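Local coordinates for alkylhalidase CmlS (Streptomyces venezuelae, PDB 3I3L), which is a flavin-dependent halogenase of chloramphenicol biosynthesis that carries its FAD cofactor joined covalently to the protein, at residues V295-Y300 with A317-P322; P322-G327 with E368-F373; R204-W209 with L250-S255. All coordinates share one frame; numbering follows the deposited sequence.

Interaction 1: V295-Y300 with A317-P322. With FAD (flavin-adenine dinucleotide), chain B.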
loop_
_atom_site.group_PDB
_atom_site.type_symbol
_atom_site.label_atom_id
_atom_site.label_comp_id
_atom_site.label_asym_id
_atom_site.label_seq_id
_atom_site.Cartn_x
_atom_site.Cartn_y
_atom_site.Cartn_z
ATOM N N VAL A 295 10.862 17.611 -4.240
ATOM C CA VAL A 295 11.514 16.668 -3.374
ATOM C C VAL A 295 11.947 15.437 -4.122
ATOM O O VAL A 295 11.278 15.039 -5.060
ATOM C CB VAL A 295 10.583 16.279 -2.200
ATOM C CG1 VAL A 295 9.504 15.330 -2.672
ATOM C CG2 VAL A 295 11.413 15.645 -1.087
ATOM N N GLN A 296 13.066 14.834 -3.702
ATOM C CA GLN A 296 13.441 13.489 -4.130
ATOM C C GLN A 296 12.609 12.424 -3.410
ATOM O O GLN A 296 12.672 12.306 -2.194
ATOM C CB GLN A 296 14.946 13.158 -3.867
ATOM C CG GLN A 296 16.042 14.117 -4.535
ATOM C CD GLN A 296 16.026 14.150 -6.053
ATOM O OE1 GLN A 296 15.648 13.176 -6.743
ATOM N NE2 GLN A 296 16.424 15.285 -6.594
ATOM N N ASP A 297 11.865 11.616 -4.178
ATOM C CA ASP A 297 11.049 10.554 -3.601
ATOM C C ASP A 297 11.469 9.252 -4.233
ATOM O O ASP A 297 10.759 8.686 -5.002
ATOM C CB ASP A 297 9.556 10.817 -3.880
ATOM C CG ASP A 297 8.874 11.539 -2.733
ATOM O OD1 ASP A 297 7.697 11.883 -2.871
ATOM O OD2 ASP A 297 9.534 11.802 -1.689
ATOM N N TRP A 298 12.664 8.787 -3.948
ATOM C CA TRP A 298 13.081 7.444 -4.450
ATOM C C TRP A 298 12.476 6.326 -3.666
ATOM O O TRP A 298 12.392 6.415 -2.453
ATOM C CB TRP A 298 14.584 7.311 -4.315
ATOM C CG TRP A 298 15.343 8.412 -5.000
ATOM C CD1 TRP A 298 14.831 9.503 -5.628
ATOM C CD2 TRP A 298 16.753 8.492 -5.128
ATOM N NE1 TRP A 298 15.841 10.253 -6.121
ATOM C CE2 TRP A 298 17.035 9.647 -5.832
ATOM C CE3 TRP A 298 17.809 7.652 -4.728
ATOM C CZ2 TRP A 298 18.338 10.042 -6.137
ATOM C CZ3 TRP A 298 19.088 8.017 -5.020
ATOM C CH2 TRP A 298 19.358 9.225 -5.716
ATOM N N SER A 299 12.126 5.234 -4.346
ATOM C CA SER A 299 11.794 3.998 -3.703
ATOM C C SER A 299 13.011 3.405 -2.975
ATOM O O SER A 299 14.110 3.582 -3.437
ATOM C CB SER A 299 11.320 3.016 -4.746
ATOM O OG SER A 299 10.092 3.419 -5.353
ATOM N N TYR A 300 12.800 2.734 -1.845
ATOM C CA TYR A 300 13.817 1.967 -1.101
ATOM C C TYR A 300 13.080 1.085 -0.092
ATOM O O TYR A 300 11.962 1.426 0.347
ATOM C CB TYR A 300 14.718 2.914 -0.289
ATOM C CG TYR A 300 13.970 3.887 0.630
ATOM C CD1 TYR A 300 13.460 3.468 1.874
ATOM C CD2 TYR A 300 13.724 5.213 0.232
ATOM C CE1 TYR A 300 12.827 4.357 2.724
ATOM C CE2 TYR A 300 13.056 6.133 1.069
ATOM C CZ TYR A 300 12.603 5.684 2.308
ATOM O OH TYR A 300 11.923 6.565 3.083
ATOM N N ALA A 317 10.594 2.940 7.251
ATOM C CA ALA A 317 10.923 1.558 6.822
ATOM C C ALA A 317 11.143 1.479 5.312
ATOM O O ALA A 317 12.179 1.019 4.850
ATOM C CB ALA A 317 9.778 0.573 7.223
ATOM N N CYS A 318 10.147 1.907 4.532
ATOM C CA CYS A 318 10.252 1.793 3.105
ATOM C C CYS A 318 9.386 2.812 2.472
ATOM O O CYS A 318 8.502 3.326 3.137
ATOM C CB CYS A 318 9.904 0.365 2.626
ATOM S SG CYS A 318 8.171 -0.120 2.894
ATOM N N PHE A 319 9.651 3.124 1.188
ATOM C CA PHE A 319 8.923 4.157 0.427
ATOM C C PHE A 319 8.547 3.587 -0.951
ATOM O O PHE A 319 9.361 2.935 -1.652
ATOM C CB PHE A 319 9.767 5.418 0.218
ATOM C CG PHE A 319 9.019 6.527 -0.474
ATOM C CD1 PHE A 319 8.281 7.419 0.269
ATOM C CD2 PHE A 319 8.999 6.627 -1.870
ATOM C CE1 PHE A 319 7.517 8.405 -0.337
ATOM C CE2 PHE A 319 8.276 7.626 -2.506
ATOM C CZ PHE A 319 7.537 8.538 -1.744
ATOM N N THR A 320 7.289 3.770 -1.312
ATOM C CA THR A 320 6.730 3.172 -2.501
ATOM C C THR A 320 6.381 4.341 -3.394
ATOM O O THR A 320 5.861 5.343 -2.905
ATOM C CB THR A 320 5.397 2.362 -2.159
ATOM O OG1 THR A 320 4.577 3.164 -1.262
ATOM C CG2 THR A 320 5.684 1.057 -1.475
ATOM N N ASP A 321 6.717 4.223 -4.685
ATOM C CA ASP A 321 6.272 5.140 -5.748
ATOM C C ASP A 321 4.799 5.410 -5.581
ATOM O O ASP A 321 3.988 4.476 -5.564
ATOM C CB ASP A 321 6.487 4.416 -7.094
ATOM C CG ASP A 321 6.117 5.278 -8.291
ATOM O OD1 ASP A 321 5.050 5.947 -8.249
ATOM O OD2 ASP A 321 6.898 5.280 -9.286
ATOM N N PRO A 322 4.440 6.681 -5.406
ATOM C CA PRO A 322 3.100 7.100 -5.003
ATOM C C PRO A 322 2.008 6.988 -6.097
ATOM O O PRO A 322 0.906 7.547 -5.929
ATOM C CB PRO A 322 3.301 8.581 -4.633
ATOM C CG PRO A 322 4.477 9.020 -5.560
ATOM C CD PRO A 322 5.394 7.806 -5.440
HETATM P PA FAD B . 5.715 11.419 7.583
HETATM O O1A FAD B . 6.924 12.005 6.891
HETATM O O2A FAD B . 4.384 11.806 7.040
HETATM O O5B FAD B . 5.798 11.826 9.162
HETATM C C5B FAD B . 7.017 11.714 9.867
HETATM C C4B FAD B . 7.139 12.786 10.975
HETATM O O4B FAD B . 8.363 12.523 11.700
HETATM C C3B FAD B . 7.251 14.189 10.429
HETATM O O3B FAD B . 6.200 14.968 10.915
HETATM C C2B FAD B . 8.596 14.712 10.958
HETATM O O2B FAD B . 8.477 16.011 11.446
HETATM C C1B FAD B . 8.941 13.749 12.083
HETATM N N9A FAD B . 10.343 13.503 12.362
HETATM C C8A FAD B . 11.336 13.240 11.465
HETATM N N7A FAD B . 12.487 13.036 12.142
HETATM C C5A FAD B . 12.266 13.248 13.460
HETATM C C6A FAD B . 13.097 13.189 14.564
HETATM N N6A FAD B . 14.374 12.875 14.440
HETATM N N1A FAD B . 12.543 13.409 15.796
HETATM C C2A FAD B . 11.215 13.721 15.949
HETATM N N3A FAD B . 10.410 13.763 14.852
HETATM C C4A FAD B . 10.921 13.529 13.624
HETATM N N1 FAD B . 0.862 8.922 0.195
HETATM C C2 FAD B . -0.493 8.674 0.054
HETATM O O2 FAD B . -1.012 7.896 0.843
HETATM N N3 FAD B . -1.225 9.257 -0.946
HETATM C C4 FAD B . -0.633 10.111 -1.839
HETATM O O4 FAD B . -1.344 10.656 -2.743
HETATM C C4X FAD B . 0.739 10.343 -1.727
HETATM N N5 FAD B . 1.358 11.204 -2.591
HETATM C C5X FAD B . 2.688 11.507 -2.407
HETATM C C6 FAD B . 3.335 12.379 -3.294
HETATM C C7 FAD B . 4.681 12.616 -3.153
HETATM C C7M FAD B . 5.404 13.565 -4.079
HETATM C C8 FAD B . 5.354 12.022 -2.090
HETATM C C8M FAD B . 6.776 12.327 -1.838
HETATM C C9 FAD B . 4.735 11.116 -1.221
HETATM C C9A FAD B . 3.380 10.882 -1.405
HETATM N N10 FAD B . 2.774 10.046 -0.513
HETATM C C10 FAD B . 1.479 9.732 -0.691
HETATM C "C1'" FAD B . 3.672 9.339 0.443
HETATM C "C2'" FAD B . 3.235 9.613 1.863
HETATM O "O2'" FAD B . 3.108 10.970 2.009
HETATM C "C3'" FAD B . 4.116 9.032 2.936
HETATM O "O3'" FAD B . 4.166 7.629 2.789
HETATM C "C4'" FAD B . 3.537 9.340 4.357
HETATM O "O4'" FAD B . 3.615 10.704 4.665
HETATM C "C5'" FAD B . 4.354 8.605 5.410
HETATM O "O5'" FAD B . 3.807 8.807 6.681
HETATM P P FAD B . 4.825 8.698 7.884
HETATM O O1P FAD B . 5.679 7.461 7.710
HETATM O O2P FAD B . 4.078 8.891 9.200
HETATM O O3P FAD B . 5.922 9.862 7.638
#
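Phe319 lies against four successive residues of strand 287-302, Asp297 to Tyr300, and following it outward from the backbone retraces the contact. Its CB sits over one face of the Tyr300 ring, 3.8 Å from the ring centroid, in a CH-pi contact displaced toward the rim at CE2 and CZ. Because CG stands anti to the backbone N (chi1 -176°), the phenyl ring leaves Tyr300 and runs along the strand. CD2 then meets the carbonyl oxygen Trp298 O at 3.4 Å, and CE2 touches CB of Asp297. At the tip, CZ reaches Asp297 CG at 3.4 Å, with the carboxylate and ring planes turned 42° apart, while the ring edge faces C9 of the flavin, 3.8 Å from CZ. The root of this side chain is fixed by the backbone: Phe319 N donates to Tyr300 O at 3.0 Å, Phe319 O lies against Ser299 CA, and the return bond from Tyr300 N to Phe319 O is weak. The two form a single antiparallel bridge, so the loop after strand 310-312 pairs with the strand at one position. Tyr300 is held at its far end too, its OH hydrogen-bonded to Asp315 O and Ser186 OG. Asp297 is the reason this corner matters: its OD1 is bonded covalently to the flavin methyl carbon C8M, at 1.5 Å. On the loop side, Pro322 CB packs against the isoalloxazine at C5X, 3.7 Å away. An aspartyl link of this kind is an ester to the 8-methyl position; it takes up one carboxylate oxygen and tethers the flavin at its dimethylbenzene end, with the phenyl tip of Phe319 packed beside the linkage.

Interaction 2: P322-G327 with E368-F373. With FAD (flavin-adenine dinucleotide), chain B.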
loop_
_atom_site.group_PDB
_atom_site.type_symbol
_atom_site.label_atom_id
_atom_site.label_comp_id
_atom_site.label_asym_id
_atom_site.label_seq_id
_atom_site.Cartn_x
_atom_site.Cartn_y
_atom_site.Cartn_z
ATOM N N PRO A 322 4.440 6.681 -5.406
ATOM C CA PRO A 322 3.100 7.100 -5.003
ATOM C C PRO A 322 2.008 6.988 -6.097
ATOM O O PRO A 322 0.906 7.547 -5.929
ATOM C CB PRO A 322 3.301 8.581 -4.633
ATOM C CG PRO A 322 4.477 9.020 -5.560
ATOM C CD PRO A 322 5.394 7.806 -5.440
ATOM N N LEU A 323 2.301 6.316 -7.198
ATOM C CA LEU A 323 1.345 6.141 -8.288
ATOM C C LEU A 323 -0.016 5.632 -7.815
ATOM O O LEU A 323 -1.038 6.126 -8.249
ATOM C CB LEU A 323 1.894 5.148 -9.302
ATOM C CG LEU A 323 1.085 4.868 -10.551
ATOM C CD1 LEU A 323 0.752 6.189 -11.333
ATOM C CD2 LEU A 323 1.814 3.860 -11.434
ATOM N N PHE A 324 -0.000 4.635 -6.938
ATOM C CA PHE A 324 -1.233 4.090 -6.346
ATOM C C PHE A 324 -1.538 4.602 -4.944
ATOM O O PHE A 324 -2.318 4.019 -4.230
ATOM C CB PHE A 324 -1.222 2.564 -6.409
ATOM C CG PHE A 324 -1.110 2.040 -7.841
ATOM C CD1 PHE A 324 -2.204 2.092 -8.705
ATOM C CD2 PHE A 324 0.103 1.557 -8.328
ATOM C CE1 PHE A 324 -2.119 1.628 -10.056
ATOM C CE2 PHE A 324 0.211 1.072 -9.641
ATOM C CZ PHE A 324 -0.893 1.136 -10.519
ATOM N N SER A 325 -0.940 5.714 -4.550
ATOM C CA SER A 325 -1.325 6.358 -3.273
ATOM C C SER A 325 -1.331 5.398 -2.075
ATOM O O SER A 325 -2.274 5.378 -1.313
ATOM C CB SER A 325 -2.752 6.964 -3.440
ATOM O OG SER A 325 -2.749 8.036 -4.377
ATOM N N GLN A 326 -0.303 4.567 -1.946
ATOM C CA GLN A 326 -0.216 3.570 -0.935
ATOM C C GLN A 326 0.479 4.066 0.357
ATOM O O GLN A 326 0.589 3.323 1.359
ATOM C CB GLN A 326 0.589 2.375 -1.463
ATOM C CG GLN A 326 -0.023 1.696 -2.688
ATOM C CD GLN A 326 -0.977 0.546 -2.333
ATOM O OE1 GLN A 326 -2.188 0.642 -2.589
ATOM N NE2 GLN A 326 -0.439 -0.535 -1.757
ATOM N N GLY A 327 1.034 5.264 0.311
ATOM C CA GLY A 327 2.048 5.629 1.328
ATOM C C GLY A 327 1.431 5.701 2.738
ATOM O O GLY A 327 1.966 5.119 3.649
ATOM N N GLU A 368 7.585 -5.631 -1.883
ATOM C CA GLU A 368 8.052 -6.317 -3.051
ATOM C C GLU A 368 6.932 -6.540 -4.077
ATOM O O GLU A 368 7.161 -6.515 -5.285
ATOM C CB GLU A 368 8.750 -7.633 -2.663
ATOM C CG GLU A 368 10.269 -7.409 -2.367
ATOM C CD GLU A 368 10.984 -8.664 -1.804
ATOM O OE1 GLU A 368 10.465 -9.787 -1.976
ATOM O OE2 GLU A 368 12.076 -8.522 -1.195
ATOM N N GLN A 369 5.716 -6.717 -3.624
ATOM C CA GLN A 369 4.694 -7.043 -4.558
ATOM C C GLN A 369 4.036 -5.749 -5.124
ATOM O O GLN A 369 3.510 -5.735 -6.241
ATOM C CB GLN A 369 3.686 -7.963 -3.895
ATOM C CG GLN A 369 2.383 -7.308 -3.563
ATOM C CD GLN A 369 1.408 -8.315 -2.985
ATOM O OE1 GLN A 369 1.826 -9.395 -2.505
ATOM N NE2 GLN A 369 0.099 -7.990 -3.043
ATOM N N TYR A 370 4.061 -4.664 -4.366
ATOM C CA TYR A 370 3.687 -3.416 -4.930
ATOM C C TYR A 370 4.702 -3.046 -6.052
ATOM O O TYR A 370 4.318 -2.477 -7.102
ATOM C CB TYR A 370 3.676 -2.313 -3.873
ATOM C CG TYR A 370 3.337 -1.013 -4.461
ATOM C CD1 TYR A 370 1.996 -0.721 -4.821
ATOM C CD2 TYR A 370 4.331 -0.047 -4.736
ATOM C CE1 TYR A 370 1.667 0.501 -5.429
ATOM C CE2 TYR A 370 4.010 1.196 -5.356
ATOM C CZ TYR A 370 2.677 1.462 -5.689
ATOM O OH TYR A 370 2.297 2.694 -6.247
ATOM N N HIS A 371 5.970 -3.368 -5.814
ATOM C CA HIS A 371 7.073 -3.045 -6.748
ATOM C C HIS A 371 6.907 -3.845 -8.037
ATOM O O HIS A 371 7.018 -3.284 -9.097
ATOM C CB HIS A 371 8.382 -3.434 -6.047
ATOM C CG HIS A 371 9.646 -3.072 -6.773
ATOM N ND1 HIS A 371 10.128 -3.784 -7.858
ATOM C CD2 HIS A 371 10.585 -2.133 -6.499
ATOM C CE1 HIS A 371 11.288 -3.274 -8.245
ATOM N NE2 HIS A 371 11.591 -2.273 -7.433
ATOM N N GLN A 372 6.693 -5.155 -7.934
ATOM C CA GLN A 372 6.464 -6.030 -9.101
ATOM C C GLN A 372 5.288 -5.546 -9.945
ATOM O O GLN A 372 5.304 -5.585 -11.163
ATOM C CB GLN A 372 6.186 -7.478 -8.653
ATOM C CG GLN A 372 4.805 -8.021 -9.200
ATOM C CD GLN A 372 4.038 -9.043 -8.256
ATOM O OE1 GLN A 372 2.946 -8.730 -7.733
ATOM N NE2 GLN A 372 4.616 -10.236 -8.048
ATOM N N PHE A 373 4.268 -5.069 -9.276
ATOM C CA PHE A 373 3.051 -4.657 -9.903
ATOM C C PHE A 373 3.311 -3.384 -10.654
ATOM O O PHE A 373 2.989 -3.259 -11.836
ATOM C CB PHE A 373 2.062 -4.416 -8.792
ATOM C CG PHE A 373 0.684 -4.104 -9.234
ATOM C CD1 PHE A 373 0.238 -2.805 -9.218
ATOM C CD2 PHE A 373 -0.212 -5.143 -9.581
ATOM C CE1 PHE A 373 -1.112 -2.521 -9.614
ATOM C CE2 PHE A 373 -1.539 -4.885 -9.934
ATOM C CZ PHE A 373 -1.997 -3.589 -9.965
HETATM P PA FAD B . 5.715 11.419 7.583
HETATM O O1A FAD B . 6.924 12.005 6.891
HETATM O O2A FAD B . 4.384 11.806 7.040
HETATM O O5B FAD B . 5.798 11.826 9.162
HETATM C C5B FAD B . 7.017 11.714 9.867
HETATM C C4B FAD B . 7.139 12.786 10.975
HETATM O O4B FAD B . 8.363 12.523 11.700
HETATM C C3B FAD B . 7.251 14.189 10.429
HETATM O O3B FAD B . 6.200 14.968 10.915
HETATM C C2B FAD B . 8.596 14.712 10.958
HETATM O O2B FAD B . 8.477 16.011 11.446
HETATM C C1B FAD B . 8.941 13.749 12.083
HETATM N N9A FAD B . 10.343 13.503 12.362
HETATM C C8A FAD B . 11.336 13.240 11.465
HETATM N N7A FAD B . 12.487 13.036 12.142
HETATM C C5A FAD B . 12.266 13.248 13.460
HETATM C C6A FAD B . 13.097 13.189 14.564
HETATM N N6A FAD B . 14.374 12.875 14.440
HETATM N N1A FAD B . 12.543 13.409 15.796
HETATM C C2A FAD B . 11.215 13.721 15.949
HETATM N N3A FAD B . 10.410 13.763 14.852
HETATM C C4A FAD B . 10.921 13.529 13.624
HETATM N N1 FAD B . 0.862 8.922 0.195
HETATM C C2 FAD B . -0.493 8.674 0.054
HETATM O O2 FAD B . -1.012 7.896 0.843
HETATM N N3 FAD B . -1.225 9.257 -0.946
HETATM C C4 FAD B . -0.633 10.111 -1.839
HETATM O O4 FAD B . -1.344 10.656 -2.743
HETATM C C4X FAD B . 0.739 10.343 -1.727
HETATM N N5 FAD B . 1.358 11.204 -2.591
HETATM C C5X FAD B . 2.688 11.507 -2.407
HETATM C C6 FAD B . 3.335 12.379 -3.294
HETATM C C7 FAD B . 4.681 12.616 -3.153
HETATM C C7M FAD B . 5.404 13.565 -4.079
HETATM C C8 FAD B . 5.354 12.022 -2.090
HETATM C C8M FAD B . 6.776 12.327 -1.838
HETATM C C9 FAD B . 4.735 11.116 -1.221
HETATM C C9A FAD B . 3.380 10.882 -1.405
HETATM N N10 FAD B . 2.774 10.046 -0.513
HETATM C C10 FAD B . 1.479 9.732 -0.691
HETATM C "C1'" FAD B . 3.672 9.339 0.443
HETATM C "C2'" FAD B . 3.235 9.613 1.863
HETATM O "O2'" FAD B . 3.108 10.970 2.009
HETATM C "C3'" FAD B . 4.116 9.032 2.936
HETATM O "O3'" FAD B . 4.166 7.629 2.789
HETATM C "C4'" FAD B . 3.537 9.340 4.357
HETATM O "O4'" FAD B . 3.615 10.704 4.665
HETATM C "C5'" FAD B . 4.354 8.605 5.410
HETATM O "O5'" FAD B . 3.807 8.807 6.681
HETATM P P FAD B . 4.825 8.698 7.884
HETATM O O1P FAD B . 5.679 7.461 7.710
HETATM O O2P FAD B . 4.078 8.891 9.200
HETATM O O3P FAD B . 5.922 9.862 7.638
#
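Tyr370 points its hydroxyl from helix 352-382 into the loop that passes the flavin, where OH accepts a hydrogen bond from Phe324 N at 3.1 Å (N-H...O angle 157°). Outside the two segments, the same hydroxyl is also hydrogen-bonded to Asp321 O, so that group ties together two backbone positions of the loop. Its side chain extends anti to the backbone N (chi1 178°), which carries the phenol away from the helix and across to the loop. Two loop side chains converge on the same ring carbon: Gln326 CG lies 3.4 Å from Tyr370 CE1, and Phe324 CD2 approaches that carbon at 3.5 Å. The Phe324 and Tyr370 rings meet rim to rim with planes at 86°, neither covering the other. One helical turn further on, Phe373 directs its edge at a face of Phe324 in an offset edge-to-face pair, CE1 standing 3.8 Å from CZ of Phe324. The three rings make a buried aromatic cluster, extended beyond the two segments by Phe377, Phe96 and Phe582. In the next shell the loop braces itself: Ser325 N bonds to Pro322 O at 2.9 Å, closing a tight turn. That turn presents Ser325 to the pyrimidine end of the isoalloxazine, where OG makes a weak hydrogen bond to FAD O4 at 3.4 Å. Gly327, which opens helix 327-347, passes so near the ribityl chain that a beta carbon there would collide with FAD O3'. With Phe324 N donating to it, the phenol oxygen is probably left to give its own proton to Asp321 O, so one buried hydroxyl satisfies a peptide N-H and a carbonyl at once.

Interaction 3: R204-W209 with L250-S255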
loop_
_atom_site.group_PDB
_atom_site.type_symbol
_atom_site.label_atom_id
_atom_site.label_comp_id
_atom_site.label_asym_id
_atom_site.label_seq_id
_atom_site.Cartn_x
_atom_site.Cartn_y
_atom_site.Cartn_z
ATOM N N ARG A 204 13.929 6.079 -9.106
ATOM C CA ARG A 204 14.435 7.261 -8.402
ATOM C C ARG A 204 13.689 8.448 -8.902
ATOM O O ARG A 204 14.194 9.178 -9.720
ATOM C CB ARG A 204 15.932 7.438 -8.580
ATOM C CG ARG A 204 16.700 6.209 -7.961
ATOM C CD ARG A 204 18.168 6.250 -8.150
ATOM N NE ARG A 204 18.786 5.059 -7.546
ATOM C CZ ARG A 204 20.092 4.879 -7.436
ATOM N NH1 ARG A 204 20.921 5.836 -7.890
ATOM N NH2 ARG A 204 20.571 3.765 -6.880
ATOM N N ASN A 205 12.479 8.604 -8.368
ATOM C CA ASN A 205 11.524 9.585 -8.735
ATOM C C ASN A 205 11.802 10.879 -8.010
ATOM O O ASN A 205 12.213 10.908 -6.820
ATOM C CB ASN A 205 10.137 9.066 -8.337
ATOM C CG ASN A 205 9.687 7.933 -9.196
ATOM O OD1 ASN A 205 10.000 7.882 -10.373
ATOM N ND2 ASN A 205 8.963 6.993 -8.616
ATOM N N PHE A 206 11.470 11.977 -8.681
ATOM C CA PHE A 206 11.773 13.327 -8.193
ATOM C C PHE A 206 10.473 14.080 -8.497
ATOM O O PHE A 206 9.958 13.970 -9.593
ATOM C CB PHE A 206 13.007 13.794 -8.998
ATOM C CG PHE A 206 13.300 15.245 -8.921
ATOM C CD1 PHE A 206 13.401 15.869 -7.708
ATOM C CD2 PHE A 206 13.511 15.991 -10.094
ATOM C CE1 PHE A 206 13.691 17.261 -7.630
ATOM C CE2 PHE A 206 13.741 17.343 -10.053
ATOM C CZ PHE A 206 13.852 17.985 -8.821
ATOM N N ALA A 207 9.904 14.779 -7.510
ATOM C CA ALA A 207 8.601 15.415 -7.701
ATOM C C ALA A 207 8.611 16.929 -7.566
ATOM O O ALA A 207 9.381 17.477 -6.765
ATOM C CB ALA A 207 7.520 14.835 -6.704
ATOM N N VAL A 208 7.705 17.564 -8.325
ATOM C CA VAL A 208 7.615 19.011 -8.446
ATOM C C VAL A 208 6.138 19.366 -8.585
ATOM O O VAL A 208 5.464 18.883 -9.495
ATOM C CB VAL A 208 8.374 19.490 -9.723
ATOM C CG1 VAL A 208 8.342 20.992 -9.846
ATOM C CG2 VAL A 208 9.828 18.985 -9.695
ATOM N N TRP A 209 5.613 20.140 -7.649
ATOM C CA TRP A 209 4.166 20.280 -7.544
ATOM C C TRP A 209 3.724 21.600 -7.024
ATOM O O TRP A 209 4.508 22.306 -6.400
ATOM C CB TRP A 209 3.574 19.181 -6.629
ATOM C CG TRP A 209 3.875 19.295 -5.151
ATOM C CD1 TRP A 209 3.077 19.831 -4.196
ATOM C CD2 TRP A 209 5.052 18.843 -4.473
ATOM N NE1 TRP A 209 3.673 19.750 -2.960
ATOM C CE2 TRP A 209 4.876 19.113 -3.103
ATOM C CE3 TRP A 209 6.241 18.237 -4.897
ATOM C CZ2 TRP A 209 5.856 18.813 -2.143
ATOM C CZ3 TRP A 209 7.218 17.922 -3.940
ATOM C CH2 TRP A 209 7.034 18.243 -2.591
ATOM N N LEU A 250 4.171 16.832 -10.732
ATOM C CA LEU A 250 4.912 16.100 -11.751
ATOM C C LEU A 250 5.785 15.064 -11.058
ATOM O O LEU A 250 6.498 15.371 -10.109
ATOM C CB LEU A 250 5.852 17.048 -12.571
ATOM C CG LEU A 250 5.174 18.359 -13.021
ATOM C CD1 LEU A 250 6.206 19.331 -13.609
ATOM C CD2 LEU A 250 4.066 18.120 -14.059
ATOM N N VAL A 251 5.773 13.855 -11.570
ATOM C CA VAL A 251 6.755 12.857 -11.132
ATOM C C VAL A 251 7.673 12.550 -12.326
ATOM O O VAL A 251 7.226 12.047 -13.361
ATOM C CB VAL A 251 6.063 11.574 -10.576
ATOM C CG1 VAL A 251 7.093 10.532 -10.105
ATOM C CG2 VAL A 251 5.142 11.970 -9.380
ATOM N N VAL A 252 8.957 12.876 -12.161
ATOM C CA VAL A 252 9.936 12.803 -13.241
ATOM C C VAL A 252 11.149 12.060 -12.701
ATOM O O VAL A 252 11.148 11.617 -11.530
ATOM C CB VAL A 252 10.337 14.199 -13.738
ATOM C CG1 VAL A 252 9.130 14.928 -14.327
ATOM C CG2 VAL A 252 10.943 15.082 -12.591
ATOM N N ASP A 253 12.164 11.860 -13.540
ATOM C CA ASP A 253 13.318 11.040 -13.135
ATOM C C ASP A 253 14.292 11.934 -12.390
ATOM O O ASP A 253 14.275 13.143 -12.575
ATOM C CB ASP A 253 13.972 10.392 -14.342
ATOM C CG ASP A 253 15.104 9.454 -13.963
ATOM O OD1 ASP A 253 14.833 8.364 -13.422
ATOM O OD2 ASP A 253 16.284 9.843 -14.170
ATOM N N ARG A 254 15.146 11.363 -11.552
ATOM C CA ARG A 254 16.016 12.207 -10.756
ATOM C C ARG A 254 17.014 12.930 -11.635
ATOM O O ARG A 254 17.623 13.907 -11.192
ATOM C CB ARG A 254 16.750 11.406 -9.645
ATOM C CG ARG A 254 18.068 10.779 -10.015
ATOM C CD ARG A 254 17.930 9.689 -11.047
ATOM N NE ARG A 254 19.141 8.888 -11.136
ATOM C CZ ARG A 254 19.811 8.673 -12.282
ATOM N NH1 ARG A 254 19.367 9.186 -13.448
ATOM N NH2 ARG A 254 20.890 7.890 -12.293
ATOM N N SER A 255 17.204 12.437 -12.872
ATOM C CA SER A 255 18.084 13.104 -13.870
ATOM C C SER A 255 17.633 14.504 -14.222
ATOM O O SER A 255 18.401 15.251 -14.869
ATOM C CB SER A 255 18.201 12.298 -15.183
ATOM O OG SER A 255 16.950 12.187 -15.879
#
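Phe206 and Val252 form the tight centre of this strand pairing, a hydrogen-bonded pair joined in both directions: Val252 N to Phe206 O at 3.0 Å, and Phe206 N to Val252 O at 2.9 Å. The two side chains lie alongside each other, pointing the same way, with Phe206 CD2 3.7 Å from Val252 CG2. That methyl occupies the position between backbone N and carbonyl carbon, which also brings it against Phe206 O. The next hydrogen-bonded pair, Val208 with Leu250, repeats the reciprocal pair of hydrogen bonds, Leu250 N to Val208 O being the shorter at 2.7 Å; helix 265-273 packs on both through Tyr269. On the other face Ala207 pairs with Val251, and the small alanine side chain touches the FAD. These antiparallel neighbours, 203-213 and 245-253, belong to a large mixed sheet, in which 203-213 is bordered by strand 287-302 as well. Toward Arg204 the order slackens. Strand 245-253 ends, Arg254 N makes a weak, bent bond to Arg204 O, and the two partly exposed arginines run side by side, meeting through aliphatic carbons, Arg204 CB to Arg254 CD at 3.9 Å. Their charged ends are not in contact; Arg204 NE is hydrogen-bonded to Asp200 O, and Glu389 is a second partner for Arg254 NH1. The turn here is an Asx turn: Asp253 OD2 takes Ser255 N at 3.0 Å from above its carboxylate plane, Ser255 OG on the anti lone pair and Arg254 NH1 on the syn, the last a salt bridge. Asp253 OD1 forms another with Arg394, which also bonds Asn205 OD1. An alanine at Asp253 is likely to leave Ser255 N and OG without their acceptor and deprive Arg254 and Arg394 of a shared carboxylate.

All three contacts belong to the FAD-binding region of the chain and follow in series along it: interaction 3 closes first, then interaction 1, then interaction 2, the last two sharing Pro322. Interactions 1 and 3 have centres 11 Å apart and join through one sheet, strands 203-213 and 287-302 being neighbours in it: Asn205 O probably receives Asp297 N at 2.8 Å, and Asn205 ND2 bonds Asp321 OD2. Interactions 1 and 2, centres 10 Å apart, both touch FAD, and the loop between strand 310-312 and helix 327-347 carries the connection on to helix 352-382. Sheet, loop and helix thus form a continuous path from the sheet past the covalently held flavin to helix 352-382.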